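Local coordinates for Non-structural protein (Porcine reproductive and respiratory syndrome virus, PDB 3IFU), which acts as the viral leader protease Nsp1alpha, a zinc-binding papain-like cysteine protease that probably also suppresses host interferon-beta production, at residues Tyr129-Pro134 and Thr156-Asn161; Pro83-Thr88 and Gln96-Val101; Val18-Val23 and Ser148-Pro153. One frame throughout, in Å; residues are numbered along the deposited sequence.

Contact 1 (Tyr129-Pro134 and Thr156-Asn161); sequences YPIVGP and THVLTN
Tyr129 and Val158 form an antiparallel hydrogen-bonded pair and Pro130 and His157 the non-hydrogen-bonded pair beside it, so that strand 127-130 borders strand 157-160 in the four-stranded antiparallel sheet of the papain-like protease domain. Strand 127-130 is outermost within the chain. On its other flank strand 157-160 meets strand 140-142, where Thr156 and His157 both face Ala142 in a classic beta bulge. Val158 N donates to Tyr129 O at 2.9 Å (N-H...O 157°); the return bond from Tyr129 N to Val158 O is weak. Where the strand ends, Ile131 N reaches Thr156 O at 2.9 Å on a nearly straight line, but from 44° above the carbonyl plane. Tyr129 O collects two further contacts, a CA-H...O approach from His157 and a weak bond from His157 ND1 at 3.4 Å. The imidazole lies against the proline, with His157 CE1 4.0 Å from Pro130 CG, and its ring also meets that of Phe173. On the sheet face shared by Tyr129 and Val158, Tyr129 CB touches Val158 CG1 at 3.9 Å; from the loop beyond the strand, Ile131 brings CG1 near Val158 CB, the Ile131 and Val158 side chains also resting on Tyr141. CG of Tyr129 stands beside its own backbone N (chi1 -66°), and the ring has Val158 O at its edge, in plane. The Tyr129 and Thr160 side chains cross at about a right angle, CE2 of Tyr129 coming within 3.5 Å of CG2 of Thr160, whose OG1 is bonded to Leu162 N. Beyond the ring, one water accepts from Tyr129 OH at 2.9 Å and donates to Thr160 O.

Contact 2 (Pro83-Thr88 and Gln96-Val101); sequences PIARMT and QRMVRV
Ala85 CB faces the backbone of Met98, 3.9 Å from its CA, at the middle of a helical hairpin in the papain-like protease domain. The short axes of helices 83-87 and 96-101 approach to 8.8 Å and run 142° apart, roughly antiparallel, with Ala85 at the closest backbone approach. Around its methyl group sit Met98 CE at 4.1 Å and Val101 CG2, also at 4.1 Å. The Met98 chain is bent at chi2 and chi3, folding its tip back to the alanine; Ile81 and Phe82 of the first helix also touch this side chain. One turn further along, Val101 sends CG1, anti to the backbone N (chi1 170°), to Ile84 CG2 at 4.2 Å. At the other end of the interface Arg97 passes its CG by Ala85 O at 3.7 Å, and Thr88 CG2 lies over one face of the guanidinium, too near in the model for the exact spacing to be trusted. The second shell is apolar around Ile84, which packs on Val121 and Val140, and polar at the Arg97 end: Ser89 OG is hydrogen-bonded to Ala85 O, Arg124 NH1 makes a weak bond to Thr88 O, and Arg97 NH2 reaches Leu119 O, again weakly.

Contact 3 (Val18-Val23 and Ser148-Pro153); sequences VAEGQV and SDKPFP
Asp149 points its carboxylate at the backbone of Glu20, while the side chains of Glu20 and Lys150 cross obliquely beside it. Glu20 N donates to Asp149 OD2 at 2.8 Å in an almost straight bond (174°), arriving on the syn side and 19° out of the carboxylate plane. CG of Asp149 stands between its own backbone N and carbonyl carbon (chi1 68°), which sends the acid across to the facing chain. A water donates to Asp149 OD1 and to Glu20 O, 2.7 Å from each, so OD2 of this buried acid meets Glu20 directly and OD1 through the water. Segment 18-23 is the turn between strands 16-18 and 23-25 of the N-terminal zinc finger, closed by a bond from Ala19 N to Gln22 O, and segment 148-153 follows strand 147-148 of the protease domain; the bonds thus join the two domains. Asp149 N is weakly bonded to Ser79 OG. Lys150, bent at chi2 and chi4, brings NZ to 3.6 Å from CG of Glu20, and its salt bridge to Glu20 OE2 is long at 3.8 Å. Glu20 also packs on Lys150 of the second subunit, and Lys150 on Glu20 of that subunit.

Overall arrangement
Contacts 1 and 2 both belong to the protease domain, the sheet and the helical hairpin respectively, whereas contact 3 bridges that domain and the zinc finger. Contact 2 is wholly buried, and its packing is chiefly apolar. Contact 1, partly buried and farthest from the chain centre, is knit by backbone bonds with a water at one end. Contact 3 combines a buried acid gripping a main-chain N-H with a more exposed, loose ion pair. Met87 joins sheet to helix, its CE lying 3.4 Å from Leu159 O, and Pro83 CG rests 3.7 Å from Asp149 CB, linking contacts 2 and 3. All three lie within reach of the second subunit.

Contact 1 (Tyr129-Pro134 and Thr156-Asn161)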
loop_
_atom_site.group_PDB
_atom_site.type_symbol
_atom_site.label_atom_id
_atom_site.label_comp_id
_atom_site.label_asym_id
_atom_site.label_seq_id
_atom_site.Cartn_x
_atom_site.Cartn_y
_atom_site.Cartn_z
ATOM N N TYR A 129 -12.792 -8.524 -6.328
ATOM C CA TYR A 129 -12.899 -8.153 -7.729
ATOM C C TYR A 129 -12.113 -9.145 -8.558
ATOM O O TYR A 129 -11.051 -9.617 -8.133
ATOM C CB TYR A 129 -12.321 -6.760 -7.976
ATOM C CG TYR A 129 -13.070 -5.623 -7.324
ATOM C CD1 TYR A 129 -14.075 -4.944 -8.007
ATOM C CD2 TYR A 129 -12.767 -5.220 -6.025
ATOM C CE1 TYR A 129 -14.760 -3.889 -7.413
ATOM C CE2 TYR A 129 -13.445 -4.173 -5.420
ATOM C CZ TYR A 129 -14.441 -3.507 -6.115
ATOM O OH TYR A 129 -15.116 -2.467 -5.513
ATOM N N PRO A 130 -12.634 -9.502 -9.741
ATOM C CA PRO A 130 -11.931 -10.446 -10.616
ATOM C C PRO A 130 -10.750 -9.661 -11.162
ATOM O O PRO A 130 -10.938 -8.585 -11.718
ATOM C CB PRO A 130 -12.957 -10.743 -11.705
ATOM C CG PRO A 130 -14.271 -10.538 -10.999
ATOM C CD PRO A 130 -14.017 -9.289 -10.201
ATOM N N ILE A 131 -9.538 -10.170 -10.989
ATOM C CA ILE A 131 -8.375 -9.445 -11.480
ATOM C C ILE A 131 -8.446 -9.318 -13.000
ATOM O O ILE A 131 -8.588 -10.313 -13.705
ATOM C CB ILE A 131 -7.058 -10.146 -11.084
ATOM C CG1 ILE A 131 -6.931 -10.207 -9.561
ATOM C CG2 ILE A 131 -5.882 -9.395 -11.674
ATOM C CD1 ILE A 131 -5.827 -11.132 -9.071
ATOM N N VAL A 132 -8.362 -8.086 -13.491
ATOM C CA VAL A 132 -8.413 -7.806 -14.923
ATOM C C VAL A 132 -7.335 -6.805 -15.296
ATOM O O VAL A 132 -7.278 -6.338 -16.432
ATOM C CB VAL A 132 -9.781 -7.211 -15.344
ATOM C CG1 VAL A 132 -10.823 -8.304 -15.439
ATOM C CG2 VAL A 132 -10.210 -6.143 -14.344
ATOM N N GLY A 133 -6.486 -6.479 -14.327
ATOM C CA GLY A 133 -5.421 -5.521 -14.550
ATOM C C GLY A 133 -4.792 -5.075 -13.242
ATOM O O GLY A 133 -5.152 -5.571 -12.178
ATOM N N PRO A 134 -3.856 -4.124 -13.288
ATOM C CA PRO A 134 -3.181 -3.624 -12.089
ATOM C C PRO A 134 -4.089 -2.853 -11.130
ATOM O O PRO A 134 -4.967 -2.112 -11.549
ATOM C CB PRO A 134 -2.082 -2.719 -12.656
ATOM C CG PRO A 134 -1.952 -3.139 -14.096
ATOM C CD PRO A 134 -3.358 -3.436 -14.488
ATOM N N THR A 156 -6.696 -14.855 -8.865
ATOM C CA THR A 156 -7.845 -14.564 -9.710
ATOM C C THR A 156 -8.699 -13.436 -9.149
ATOM O O THR A 156 -9.504 -12.847 -9.866
ATOM C CB THR A 156 -8.752 -15.806 -9.861
ATOM O OG1 THR A 156 -9.388 -16.081 -8.610
ATOM C CG2 THR A 156 -7.933 -17.022 -10.269
ATOM N N HIS A 157 -8.528 -13.135 -7.867
ATOM C CA HIS A 157 -9.310 -12.078 -7.241
ATOM C C HIS A 157 -8.506 -11.169 -6.329
ATOM O O HIS A 157 -7.477 -11.562 -5.782
ATOM C CB HIS A 157 -10.462 -12.696 -6.453
ATOM C CG HIS A 157 -11.437 -13.435 -7.310
ATOM N ND1 HIS A 157 -12.392 -12.793 -8.067
ATOM C CD2 HIS A 157 -11.546 -14.753 -7.600
ATOM C CE1 HIS A 157 -13.045 -13.684 -8.791
ATOM N NE2 HIS A 157 -12.551 -14.880 -8.527
ATOM N N VAL A 158 -8.984 -9.940 -6.179
ATOM C CA VAL A 158 -8.327 -8.975 -5.314
ATOM C C VAL A 158 -9.367 -8.326 -4.413
ATOM O O VAL A 158 -10.410 -7.870 -4.874
ATOM C CB VAL A 158 -7.598 -7.892 -6.126
ATOM C CG1 VAL A 158 -8.583 -7.148 -7.010
ATOM C CG2 VAL A 158 -6.872 -6.936 -5.183
ATOM N N LEU A 159 -9.075 -8.314 -3.118
ATOM C CA LEU A 159 -9.954 -7.732 -2.113
ATOM C C LEU A 159 -9.471 -6.313 -1.833
ATOM O O LEU A 159 -8.340 -6.109 -1.374
ATOM C CB LEU A 159 -9.891 -8.567 -0.834
ATOM C CG LEU A 159 -10.662 -8.097 0.397
ATOM C CD1 LEU A 159 -12.153 -8.151 0.128
ATOM C CD2 LEU A 159 -10.302 -8.984 1.588
ATOM N N THR A 160 -10.314 -5.326 -2.117
ATOM C CA THR A 160 -9.916 -3.950 -1.874
ATOM C C THR A 160 -11.078 -3.064 -1.457
ATOM O O THR A 160 -12.235 -3.352 -1.746
ATOM C CB THR A 160 -9.245 -3.338 -3.122
ATOM O OG1 THR A 160 -8.759 -2.027 -2.813
ATOM C CG2 THR A 160 -10.241 -3.248 -4.272
ATOM N N ASN A 161 -10.753 -1.982 -0.768
ATOM C CA ASN A 161 -11.765 -1.039 -0.320
ATOM C C ASN A 161 -11.769 0.149 -1.264
ATOM O O ASN A 161 -12.461 1.131 -1.042
ATOM C CB ASN A 161 -11.484 -0.573 1.116
ATOM C CG ASN A 161 -10.176 0.189 1.248
ATOM O OD1 ASN A 161 -9.900 0.781 2.290
ATOM N ND2 ASN A 161 -9.362 0.171 0.198
HETATM O O HOH W 1 -14.122 -1.506 -2.912
#

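Contact 2 (Pro83-Thr88 and Gln96-Val101)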
loop_
_atom_site.group_PDB
_atom_site.type_symbol
_atom_site.label_atom_id
_atom_site.label_comp_id
_atom_site.label_asym_id
_atom_site.label_seq_id
_atom_site.Cartn_x
_atom_site.Cartn_y
_atom_site.Cartn_z
ATOM N N PRO A 83 -3.091 -5.957 5.156
ATOM C CA PRO A 83 -4.078 -5.388 4.227
ATOM C C PRO A 83 -5.508 -5.364 4.775
ATOM O O PRO A 83 -6.228 -4.377 4.606
ATOM C CB PRO A 83 -3.950 -6.282 3.000
ATOM C CG PRO A 83 -2.523 -6.654 3.028
ATOM C CD PRO A 83 -2.283 -6.984 4.477
ATOM N N ILE A 84 -5.922 -6.452 5.421
ATOM C CA ILE A 84 -7.270 -6.511 5.989
ATOM C C ILE A 84 -7.419 -5.480 7.108
ATOM O O ILE A 84 -8.451 -4.828 7.225
ATOM C CB ILE A 84 -7.601 -7.921 6.547
ATOM C CG1 ILE A 84 -7.730 -8.922 5.396
ATOM C CG2 ILE A 84 -8.881 -7.869 7.355
ATOM C CD1 ILE A 84 -7.778 -10.368 5.833
ATOM N N ALA A 85 -6.386 -5.327 7.922
ATOM C CA ALA A 85 -6.441 -4.357 9.000
ATOM C C ALA A 85 -6.442 -2.919 8.472
ATOM O O ALA A 85 -7.202 -2.084 8.960
ATOM C CB ALA A 85 -5.275 -4.566 9.957
ATOM N N ARG A 86 -5.607 -2.620 7.478
ATOM C CA ARG A 86 -5.567 -1.256 6.958
ATOM C C ARG A 86 -6.842 -0.820 6.262
ATOM O O ARG A 86 -7.298 0.305 6.452
ATOM C CB ARG A 86 -4.420 -1.042 5.975
ATOM C CG ARG A 86 -4.168 0.446 5.731
ATOM C CD ARG A 86 -3.254 0.989 6.821
ATOM N NE ARG A 86 -3.638 2.275 7.414
ATOM C CZ ARG A 86 -4.803 2.522 8.004
ATOM N NH1 ARG A 86 -5.734 1.581 8.073
ATOM N NH2 ARG A 86 -5.019 3.695 8.581
ATOM N N MET A 87 -7.403 -1.700 5.441
ATOM C CA MET A 87 -8.623 -1.394 4.705
ATOM C C MET A 87 -9.842 -1.408 5.607
ATOM O O MET A 87 -10.905 -0.926 5.239
ATOM C CB MET A 87 -8.822 -2.409 3.580
ATOM C CG MET A 87 -7.587 -2.638 2.727
ATOM S SD MET A 87 -7.887 -3.641 1.257
ATOM C CE MET A 87 -7.839 -5.279 1.922
ATOM N N THR A 88 -9.672 -1.942 6.807
ATOM C CA THR A 88 -10.768 -2.075 7.754
ATOM C C THR A 88 -10.719 -1.109 8.957
ATOM O O THR A 88 -11.528 -1.204 9.880
ATOM C CB THR A 88 -10.854 -3.576 8.201
ATOM O OG1 THR A 88 -11.527 -4.340 7.192
ATOM C CG2 THR A 88 -11.594 -3.733 9.458
ATOM N N GLN A 96 -5.507 -0.894 17.290
ATOM C CA GLN A 96 -6.503 -1.776 17.866
ATOM C C GLN A 96 -6.920 -2.798 16.818
ATOM O O GLN A 96 -6.958 -3.994 17.080
ATOM C CB GLN A 96 -7.708 -0.958 18.311
ATOM C CG GLN A 96 -8.721 -1.735 19.095
ATOM C CD GLN A 96 -10.122 -1.386 18.672
ATOM O OE1 GLN A 96 -10.576 -1.790 17.595
ATOM N NE2 GLN A 96 -10.817 -0.615 19.504
ATOM N N ARG A 97 -7.220 -2.308 15.624
ATOM C CA ARG A 97 -7.632 -3.154 14.510
ATOM C C ARG A 97 -6.588 -4.213 14.147
ATOM O O ARG A 97 -6.926 -5.380 13.970
ATOM C CB ARG A 97 -7.912 -2.279 13.292
ATOM C CG ARG A 97 -8.662 -2.987 12.210
ATOM C CD ARG A 97 -10.004 -3.442 12.734
ATOM N NE ARG A 97 -10.626 -4.403 11.835
ATOM C CZ ARG A 97 -11.732 -5.069 12.121
ATOM N NH1 ARG A 97 -12.327 -4.874 13.286
ATOM N NH2 ARG A 97 -12.243 -5.917 11.245
ATOM N N MET A 98 -5.325 -3.801 14.025
ATOM C CA MET A 98 -4.235 -4.713 13.687
ATOM C C MET A 98 -4.170 -5.856 14.686
ATOM O O MET A 98 -4.059 -7.027 14.311
ATOM C CB MET A 98 -2.903 -3.959 13.669
ATOM C CG MET A 98 -1.641 -4.843 13.659
ATOM S SD MET A 98 -1.512 -6.106 12.342
ATOM C CE MET A 98 -1.298 -5.124 10.890
ATOM N N VAL A 99 -4.257 -5.502 15.963
ATOM C CA VAL A 99 -4.206 -6.474 17.048
ATOM C C VAL A 99 -5.373 -7.482 17.051
ATOM O O VAL A 99 -5.164 -8.669 17.322
ATOM C CB VAL A 99 -4.135 -5.741 18.403
ATOM C CG1 VAL A 99 -4.184 -6.728 19.539
ATOM C CG2 VAL A 99 -2.857 -4.920 18.468
ATOM N N ARG A 100 -6.586 -7.021 16.743
ATOM C CA ARG A 100 -7.760 -7.897 16.715
ATOM C C ARG A 100 -7.750 -8.799 15.479
ATOM O O ARG A 100 -8.161 -9.956 15.545
ATOM C CB ARG A 100 -9.046 -7.071 16.712
ATOM C CG ARG A 100 -9.149 -6.065 17.846
ATOM C CD ARG A 100 -9.514 -6.720 19.157
ATOM N NE ARG A 100 -10.868 -7.266 19.128
ATOM C CZ ARG A 100 -11.417 -7.938 20.132
ATOM N NH1 ARG A 100 -10.725 -8.142 21.239
ATOM N NH2 ARG A 100 -12.652 -8.412 20.029
ATOM N N VAL A 101 -7.291 -8.254 14.354
ATOM C CA VAL A 101 -7.212 -8.998 13.099
ATOM C C VAL A 101 -6.189 -10.142 13.171
ATOM O O VAL A 101 -6.453 -11.249 12.699
ATOM C CB VAL A 101 -6.835 -8.064 11.940
ATOM C CG1 VAL A 101 -6.520 -8.873 10.693
ATOM C CG2 VAL A 101 -7.968 -7.101 11.674
#

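Contact 3 (Val18-Val23 and Ser148-Pro153)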
loop_
_atom_site.group_PDB
_atom_site.type_symbol
_atom_site.label_atom_id
_atom_site.label_comp_id
_atom_site.label_asym_id
_atom_site.label_seq_id
_atom_site.Cartn_x
_atom_site.Cartn_y
_atom_site.Cartn_z
ATOM N N VAL A 18 3.284 -10.444 7.530
ATOM C CA VAL A 18 4.197 -10.256 6.411
ATOM C C VAL A 18 3.652 -9.264 5.381
ATOM O O VAL A 18 2.531 -9.412 4.891
ATOM C CB VAL A 18 4.491 -11.605 5.725
ATOM C CG1 VAL A 18 5.593 -11.452 4.700
ATOM C CG2 VAL A 18 4.883 -12.622 6.764
ATOM N N ALA A 19 4.451 -8.240 5.080
ATOM C CA ALA A 19 4.100 -7.203 4.104
ATOM C C ALA A 19 5.240 -7.199 3.095
ATOM O O ALA A 19 6.412 -7.081 3.465
ATOM C CB ALA A 19 3.975 -5.849 4.780
ATOM N N GLU A 20 4.892 -7.327 1.819
ATOM C CA GLU A 20 5.891 -7.417 0.766
ATOM C C GLU A 20 6.926 -8.443 1.239
ATOM O O GLU A 20 6.564 -9.571 1.570
ATOM C CB GLU A 20 6.509 -6.045 0.480
ATOM C CG GLU A 20 5.493 -5.075 -0.132
ATOM C CD GLU A 20 6.113 -4.043 -1.068
ATOM O OE1 GLU A 20 6.846 -4.443 -1.997
ATOM O OE2 GLU A 20 5.854 -2.833 -0.889
ATOM N N GLY A 21 8.197 -8.087 1.295
ATOM C CA GLY A 21 9.164 -9.074 1.745
ATOM C C GLY A 21 9.247 -9.237 3.256
ATOM O O GLY A 21 9.208 -10.354 3.770
ATOM N N GLN A 22 9.345 -8.101 3.949
ATOM C CA GLN A 22 9.472 -8.011 5.404
ATOM C C GLN A 22 8.466 -8.670 6.335
ATOM O O GLN A 22 7.262 -8.705 6.093
ATOM C CB GLN A 22 9.562 -6.541 5.837
ATOM C CG GLN A 22 10.948 -5.923 5.796
ATOM C CD GLN A 22 11.954 -6.681 6.630
ATOM O OE1 GLN A 22 11.678 -7.071 7.777
ATOM N NE2 GLN A 22 13.142 -6.888 6.066
ATOM N N VAL A 23 9.017 -9.155 7.438
ATOM C CA VAL A 23 8.275 -9.770 8.515
ATOM C C VAL A 23 8.200 -8.598 9.491
ATOM O O VAL A 23 9.223 -7.999 9.825
ATOM C CB VAL A 23 9.093 -10.930 9.132
ATOM C CG1 VAL A 23 8.418 -11.463 10.370
ATOM C CG2 VAL A 23 9.253 -12.041 8.111
ATOM N N SER A 148 -2.270 -13.376 -0.775
ATOM C CA SER A 148 -1.034 -12.613 -0.668
ATOM C C SER A 148 -1.385 -11.135 -0.656
ATOM O O SER A 148 -2.502 -10.748 -1.021
ATOM C CB SER A 148 -0.108 -12.911 -1.852
ATOM O OG SER A 148 1.130 -12.229 -1.719
ATOM N N ASP A 149 -0.433 -10.307 -0.235
ATOM C CA ASP A 149 -0.662 -8.869 -0.196
ATOM C C ASP A 149 -0.212 -8.240 -1.517
ATOM O O ASP A 149 -0.334 -7.037 -1.735
ATOM C CB ASP A 149 0.070 -8.252 1.003
ATOM C CG ASP A 149 1.578 -8.295 0.863
ATOM O OD1 ASP A 149 2.134 -9.362 0.527
ATOM O OD2 ASP A 149 2.210 -7.248 1.105
ATOM N N LYS A 150 0.294 -9.082 -2.406
ATOM C CA LYS A 150 0.752 -8.643 -3.718
ATOM C C LYS A 150 0.293 -9.654 -4.768
ATOM O O LYS A 150 0.023 -10.809 -4.449
ATOM C CB LYS A 150 2.281 -8.516 -3.731
ATOM C CG LYS A 150 2.807 -7.255 -3.048
ATOM C CD LYS A 150 2.483 -6.014 -3.879
ATOM C CE LYS A 150 3.114 -4.746 -3.315
ATOM N NZ LYS A 150 2.517 -4.355 -2.006
ATOM N N PRO A 151 0.178 -9.221 -6.032
ATOM C CA PRO A 151 -0.253 -10.107 -7.117
ATOM C C PRO A 151 0.706 -11.278 -7.269
ATOM O O PRO A 151 1.881 -11.172 -6.918
ATOM C CB PRO A 151 -0.219 -9.194 -8.340
ATOM C CG PRO A 151 -0.452 -7.843 -7.769
ATOM C CD PRO A 151 0.415 -7.862 -6.542
ATOM N N PHE A 152 0.201 -12.393 -7.780
ATOM C CA PHE A 152 1.034 -13.568 -7.998
ATOM C C PHE A 152 0.481 -14.449 -9.110
ATOM O O PHE A 152 -0.705 -14.390 -9.432
ATOM C CB PHE A 152 1.195 -14.395 -6.702
ATOM C CG PHE A 152 -0.096 -14.956 -6.138
ATOM C CD1 PHE A 152 -0.839 -14.234 -5.203
ATOM C CD2 PHE A 152 -0.541 -16.233 -6.504
ATOM C CE1 PHE A 152 -2.002 -14.775 -4.635
ATOM C CE2 PHE A 152 -1.705 -16.793 -5.945
ATOM C CZ PHE A 152 -2.437 -16.066 -5.009
ATOM N N PRO A 153 1.344 -15.258 -9.733
ATOM C CA PRO A 153 0.908 -16.148 -10.810
ATOM C C PRO A 153 -0.185 -17.076 -10.285
ATOM O O PRO A 153 0.063 -17.890 -9.395
ATOM C CB PRO A 153 2.186 -16.904 -11.159
ATOM C CG PRO A 153 3.251 -15.883 -10.897
ATOM C CD PRO A 153 2.805 -15.313 -9.569
HETATM O O HOH W 2 4.221 -10.813 1.284
#